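Local coordinates for protein nitrite transporter NirC (Salmonella enterica subsp. enterica serovar Typhimurium, PDB 4FC4) that conducts nitrite across the bacterial cytoplasmic membrane, in both uptake and export, as a pentameric channel of the formate/nitrite transporter family, at the interface of chains A and B. Numbering follows the deposited sequence. Chains: chain A/B, Nitrite transporter NirC.

Contact 1: the interface of chains A and B. Residues chain A 151-152, 155-156, 193; chain B 122-123, 125-127.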
loop_
_atom_site.group_PDB
_atom_site.type_symbol
_atom_site.label_atom_id
_atom_site.label_comp_id
_atom_site.label_asym_id
_atom_site.label_seq_id
_atom_site.Cartn_x
_atom_site.Cartn_y
_atom_site.Cartn_z
ATOM N N THR A 151 -20.268 -17.289 -27.413
ATOM C CA THR A 151 -20.889 -17.351 -26.104
ATOM C C THR A 151 -19.928 -17.041 -24.962
ATOM O O THR A 151 -20.222 -16.202 -24.072
ATOM C CB THR A 151 -21.540 -18.708 -25.975
ATOM O OG1 THR A 151 -22.441 -18.807 -27.090
ATOM C CG2 THR A 151 -22.323 -18.816 -24.671
ATOM N N VAL A 152 -18.754 -17.674 -25.046
ATOM C CA VAL A 152 -17.674 -17.544 -24.070
ATOM C C VAL A 152 -17.229 -16.078 -24.018
ATOM O O VAL A 152 -17.239 -15.467 -22.954
ATOM C CB VAL A 152 -16.532 -18.568 -24.413
ATOM C CG1 VAL A 152 -15.159 -18.228 -23.783
ATOM C CG2 VAL A 152 -16.980 -20.025 -24.167
ATOM N N PHE A 155 -19.965 -13.724 -22.465
ATOM C CA PHE A 155 -20.105 -13.759 -21.023
ATOM C C PHE A 155 -18.853 -13.294 -20.302
ATOM O O PHE A 155 -18.939 -12.750 -19.224
ATOM C CB PHE A 155 -20.684 -15.076 -20.535
ATOM C CG PHE A 155 -22.163 -15.214 -20.872
ATOM C CD1 PHE A 155 -23.140 -14.493 -20.132
ATOM C CD2 PHE A 155 -22.586 -15.967 -21.972
ATOM C CE1 PHE A 155 -24.489 -14.539 -20.457
ATOM C CE2 PHE A 155 -23.939 -16.042 -22.298
ATOM C CZ PHE A 155 -24.905 -15.344 -21.536
ATOM N N LYS A 156 -17.686 -13.437 -20.905
ATOM C CA LYS A 156 -16.488 -12.865 -20.316
ATOM C C LYS A 156 -16.473 -11.357 -20.358
ATOM O O LYS A 156 -15.997 -10.712 -19.417
ATOM C CB LYS A 156 -15.231 -13.372 -20.993
ATOM C CG LYS A 156 -14.891 -14.779 -20.566
ATOM C CD LYS A 156 -13.647 -15.233 -21.276
ATOM C CE LYS A 156 -13.271 -16.600 -20.732
ATOM N NZ LYS A 156 -11.917 -16.758 -21.257
ATOM N N SER A 193 -9.091 -12.979 -13.485
ATOM C CA SER A 193 -10.125 -13.998 -13.636
ATOM C C SER A 193 -10.312 -14.430 -15.118
ATOM O O SER A 193 -10.992 -15.373 -15.361
ATOM C CB SER A 193 -11.463 -13.588 -13.053
ATOM O OG SER A 193 -11.379 -13.219 -11.698
ATOM N N LEU B 122 -22.774 -17.270 -15.049
ATOM C CA LEU B 122 -22.165 -16.453 -16.031
ATOM C C LEU B 122 -20.726 -16.926 -16.248
ATOM O O LEU B 122 -20.266 -16.987 -17.382
ATOM C CB LEU B 122 -22.161 -14.971 -15.600
ATOM C CG LEU B 122 -23.475 -14.181 -15.385
ATOM C CD1 LEU B 122 -23.117 -12.786 -14.832
ATOM C CD2 LEU B 122 -24.347 -14.043 -16.640
ATOM N N TYR B 123 -20.019 -17.256 -15.164
ATOM C CA TYR B 123 -18.605 -17.652 -15.269
ATOM C C TYR B 123 -18.502 -18.968 -16.080
ATOM O O TYR B 123 -17.580 -19.216 -16.893
ATOM C CB TYR B 123 -18.013 -17.730 -13.855
ATOM C CG TYR B 123 -16.620 -18.276 -13.834
ATOM C CD1 TYR B 123 -15.538 -17.474 -14.158
ATOM C CD2 TYR B 123 -16.401 -19.588 -13.491
ATOM C CE1 TYR B 123 -14.256 -17.990 -14.188
ATOM C CE2 TYR B 123 -15.144 -20.104 -13.489
ATOM C CZ TYR B 123 -14.073 -19.290 -13.865
ATOM O OH TYR B 123 -12.817 -19.821 -13.869
ATOM N N TRP B 125 -20.876 -20.066 -18.449
ATOM C CA TRP B 125 -21.179 -19.742 -19.807
ATOM C C TRP B 125 -20.042 -18.999 -20.430
ATOM O O TRP B 125 -19.881 -18.994 -21.658
ATOM C CB TRP B 125 -22.448 -18.888 -19.825
ATOM C CG TRP B 125 -23.724 -19.591 -19.414
ATOM C CD1 TRP B 125 -23.995 -20.957 -19.484
ATOM C CD2 TRP B 125 -24.972 -18.988 -18.897
ATOM N NE1 TRP B 125 -25.284 -21.242 -19.052
ATOM C CE2 TRP B 125 -25.932 -20.111 -18.709
ATOM C CE3 TRP B 125 -25.396 -17.689 -18.603
ATOM C CZ2 TRP B 125 -27.234 -19.908 -18.247
ATOM C CZ3 TRP B 125 -26.709 -17.504 -18.124
ATOM C CH2 TRP B 125 -27.618 -18.593 -17.973
ATOM N N GLY B 126 -19.286 -18.291 -19.575
ATOM C CA GLY B 126 -17.984 -17.656 -19.890
ATOM C C GLY B 126 -16.781 -18.605 -20.032
ATOM O O GLY B 126 -15.598 -18.151 -20.196
ATOM N N GLY B 127 -17.063 -19.921 -19.944
ATOM C CA GLY B 127 -16.076 -20.995 -20.193
ATOM C C GLY B 127 -14.960 -20.872 -19.188
ATOM O O GLY B 127 -13.799 -21.152 -19.534
HETATM O O HOH W 1 -11.006 -17.954 -13.880
#
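A hydrophobic core beside a water-bridged margin makes up this helix-to-helix subunit interface, where helix 150-172 of chain A meets the end of helix 98-125 of chain B. The tight part centres on A:Phe155. Its CG lies anti to the carbonyl carbon (chi1 -72°), which turns the ring toward B:Trp125; the two aromatic side chains travel together in one direction. The indole is tilted about 50° to the phenyl plane, so that CE3, on its six-membered ring, comes over the face, 3.7 Å above the plane of the A:Phe155 ring and displaced toward the rim near CE1 and CZ. Closer to the backbone, A:Phe155 CD2 rests 3.6 Å from B:Trp125 CB, while methyl CD2 of B:Leu122, whose side chain lies crosswise, touches ring atom CD1 at 3.7 Å. From its own helix, methyl CG2 of A:Thr151 meets the edge of the phenyl ring in its plane. Where B:Gly126 follows the helix end, its bare CA comes 3.8 Å from A:Phe155 CB, and methyl CG1 of A:Val152 faces its carbonyl O. The extended chain of A:Lys156 runs past that same carbonyl. The other flank is looser: ring carbon CE1 of B:Tyr123 stays 4.3 Å from the carbonyl O of A:Ser193, and a water bridges the gap. It lies in the plane of the tyrosine ring, 2.6 Å from the phenol OH of B:Tyr123 and 3.0 Å from the carbonyl O of A:Ser193.

Contact 2: the interface of chains A and B. Residues chain A 174, 177-178, 181-182, 185; chain B 74, 176-177, 180.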
loop_
_atom_site.group_PDB
_atom_site.type_symbol
_atom_site.label_atom_id
_atom_site.label_comp_id
_atom_site.label_asym_id
_atom_site.label_seq_id
_atom_site.Cartn_x
_atom_site.Cartn_y
_atom_site.Cartn_z
ATOM N N THR A 174 -16.381 7.627 -3.713
ATOM C CA THR A 174 -15.264 7.737 -2.792
ATOM C C THR A 174 -14.354 8.925 -3.186
ATOM O O THR A 174 -14.422 9.488 -4.324
ATOM C CB THR A 174 -14.443 6.351 -2.709
ATOM O OG1 THR A 174 -13.953 5.958 -3.992
ATOM C CG2 THR A 174 -15.312 5.146 -2.261
ATOM N N THR A 177 -7.373 8.565 -2.482
ATOM C CA THR A 177 -6.800 7.243 -2.710
ATOM C C THR A 177 -7.861 6.133 -2.782
ATOM O O THR A 177 -7.647 5.135 -3.425
ATOM C CB THR A 177 -5.749 6.923 -1.607
ATOM O OG1 THR A 177 -4.717 7.930 -1.634
ATOM C CG2 THR A 177 -5.090 5.465 -1.826
ATOM N N ALA A 178 -8.964 6.235 -2.068
ATOM C CA ALA A 178 -9.974 5.170 -2.115
ATOM C C ALA A 178 -10.353 4.864 -3.592
ATOM O O ALA A 178 -10.607 3.712 -3.981
ATOM C CB ALA A 178 -11.189 5.563 -1.270
ATOM N N LEU A 181 -7.716 2.575 -5.142
ATOM C CA LEU A 181 -7.822 1.157 -4.645
ATOM C C LEU A 181 -9.077 0.456 -5.166
ATOM O O LEU A 181 -9.014 -0.677 -5.594
ATOM C CB LEU A 181 -7.789 1.067 -3.127
ATOM C CG LEU A 181 -6.772 1.675 -2.176
ATOM C CD1 LEU A 181 -7.019 1.007 -0.816
ATOM C CD2 LEU A 181 -5.285 1.574 -2.593
ATOM N N ALA A 182 -10.210 1.149 -5.193
ATOM C CA ALA A 182 -11.368 0.649 -5.888
ATOM C C ALA A 182 -11.007 0.106 -7.307
ATOM O O ALA A 182 -11.458 -0.989 -7.767
ATOM C CB ALA A 182 -12.404 1.788 -5.971
ATOM N N TRP A 185 -8.400 -2.887 -7.179
ATOM C CA TRP A 185 -9.135 -4.163 -6.920
ATOM C C TRP A 185 -9.782 -4.734 -8.126
ATOM O O TRP A 185 -9.664 -5.946 -8.405
ATOM C CB TRP A 185 -10.190 -4.001 -5.858
ATOM C CG TRP A 185 -9.634 -4.171 -4.461
ATOM C CD1 TRP A 185 -9.667 -3.225 -3.438
ATOM C CD2 TRP A 185 -8.950 -5.341 -3.882
ATOM N NE1 TRP A 185 -9.095 -3.697 -2.290
ATOM C CE2 TRP A 185 -8.606 -4.957 -2.475
ATOM C CE3 TRP A 185 -8.583 -6.631 -4.349
ATOM C CZ2 TRP A 185 -7.931 -5.846 -1.585
ATOM C CZ3 TRP A 185 -7.890 -7.507 -3.443
ATOM C CH2 TRP A 185 -7.576 -7.124 -2.109
ATOM N N ILE B 74 -18.840 -0.645 -0.396
ATOM C CA ILE B 74 -18.529 0.609 -1.039
ATOM C C ILE B 74 -19.402 0.784 -2.273
ATOM O O ILE B 74 -19.906 1.851 -2.470
ATOM C CB ILE B 74 -17.066 0.680 -1.400
ATOM C CG1 ILE B 74 -16.256 0.406 -0.120
ATOM C CG2 ILE B 74 -16.715 2.029 -2.092
ATOM C CD1 ILE B 74 -16.040 1.638 0.792
ATOM N N GLY B 176 -12.841 7.089 4.235
ATOM C CA GLY B 176 -12.000 6.995 3.062
ATOM C C GLY B 176 -11.232 5.725 2.958
ATOM O O GLY B 176 -11.830 4.655 3.038
ATOM N N THR B 177 -9.909 5.815 2.767
ATOM C CA THR B 177 -9.124 4.588 2.540
ATOM C C THR B 177 -9.107 3.575 3.734
ATOM O O THR B 177 -8.866 2.375 3.588
ATOM C CB THR B 177 -7.711 4.950 2.023
ATOM O OG1 THR B 177 -7.804 5.388 0.653
ATOM C CG2 THR B 177 -6.765 3.771 2.069
ATOM N N PHE B 180 -11.022 0.527 3.443
ATOM C CA PHE B 180 -10.559 -0.498 2.514
ATOM C C PHE B 180 -9.523 -1.395 3.191
ATOM O O PHE B 180 -9.564 -2.607 3.043
ATOM C CB PHE B 180 -9.935 0.125 1.294
ATOM C CG PHE B 180 -10.911 0.730 0.284
ATOM C CD1 PHE B 180 -11.567 1.952 0.537
ATOM C CD2 PHE B 180 -11.026 0.170 -0.981
ATOM C CE1 PHE B 180 -12.405 2.550 -0.400
ATOM C CE2 PHE B 180 -11.867 0.742 -1.923
ATOM C CZ PHE B 180 -12.561 1.938 -1.650
HETATM O O HOH W 2 -10.166 -3.254 0.326
#
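One phenyl ring is the centrepiece of this helix-to-helix subunit interface: B:Phe180 projects from helix 177-192 of chain B against helix 176-193 of chain A. Its CE1 meets the methyl CB of A:Ala178 at 3.4 Å, and its CZ comes 3.5 Å from the carbonyl O of the same alanine. The small side chains of A:Ala178 and A:Ala182 let the ring approach the helix backbone, and CE2 reaches 3.7 Å from the amide N of A:Ala182. A:Leu181 and B:Phe180 run antiparallel alongside one another, with leucine methyl CD1 3.7 Å from B:Phe180 CB. Chi1 of -75° sends the ring out from its helix and chi2 of 74° sets the turn of its plane; the carbonyl O of B:Gly176 lies at its edge, in plane. A close polar contact joins the helix starts: hydroxyl OG1 of B:Thr177 lies beside the backbone N of A:Ala178 at 3.1 Å, off the line of its N-H. Farther out, the side chains of A:Thr174 and B:Ile74 lie crosswise and touch methyl to methyl through their CG2 atoms. Beyond the leucine, the N-H of indole NE1 of A:Trp185 meets a water at a bent 133°, and this water lies 2.9 Å from the carbonyl O of B:Phe180. Together the aromatic wedge, threonine contact and water bridge join equivalent helices of neighbouring protomers, helping to hold the pentameric channel together.

Contacts 1 and 2 are separate patches of the same A/B interface, the centres of their C-alpha atoms about 28 Å apart. Helix 176-193 of chain A spans the gap: its first half belongs to contact 2, and its last residue, A:Ser193, to the water-bridged flank of contact 1. Chain B uses different helices at the two places, 98-125 in contact 1 and chiefly 177-192 in contact 2. The interface is not an exact two-fold, which fits a closed ring of five, in which each protomer presents different surfaces to its two neighbours. Two well-separated patches should resist rocking of adjacent subunits.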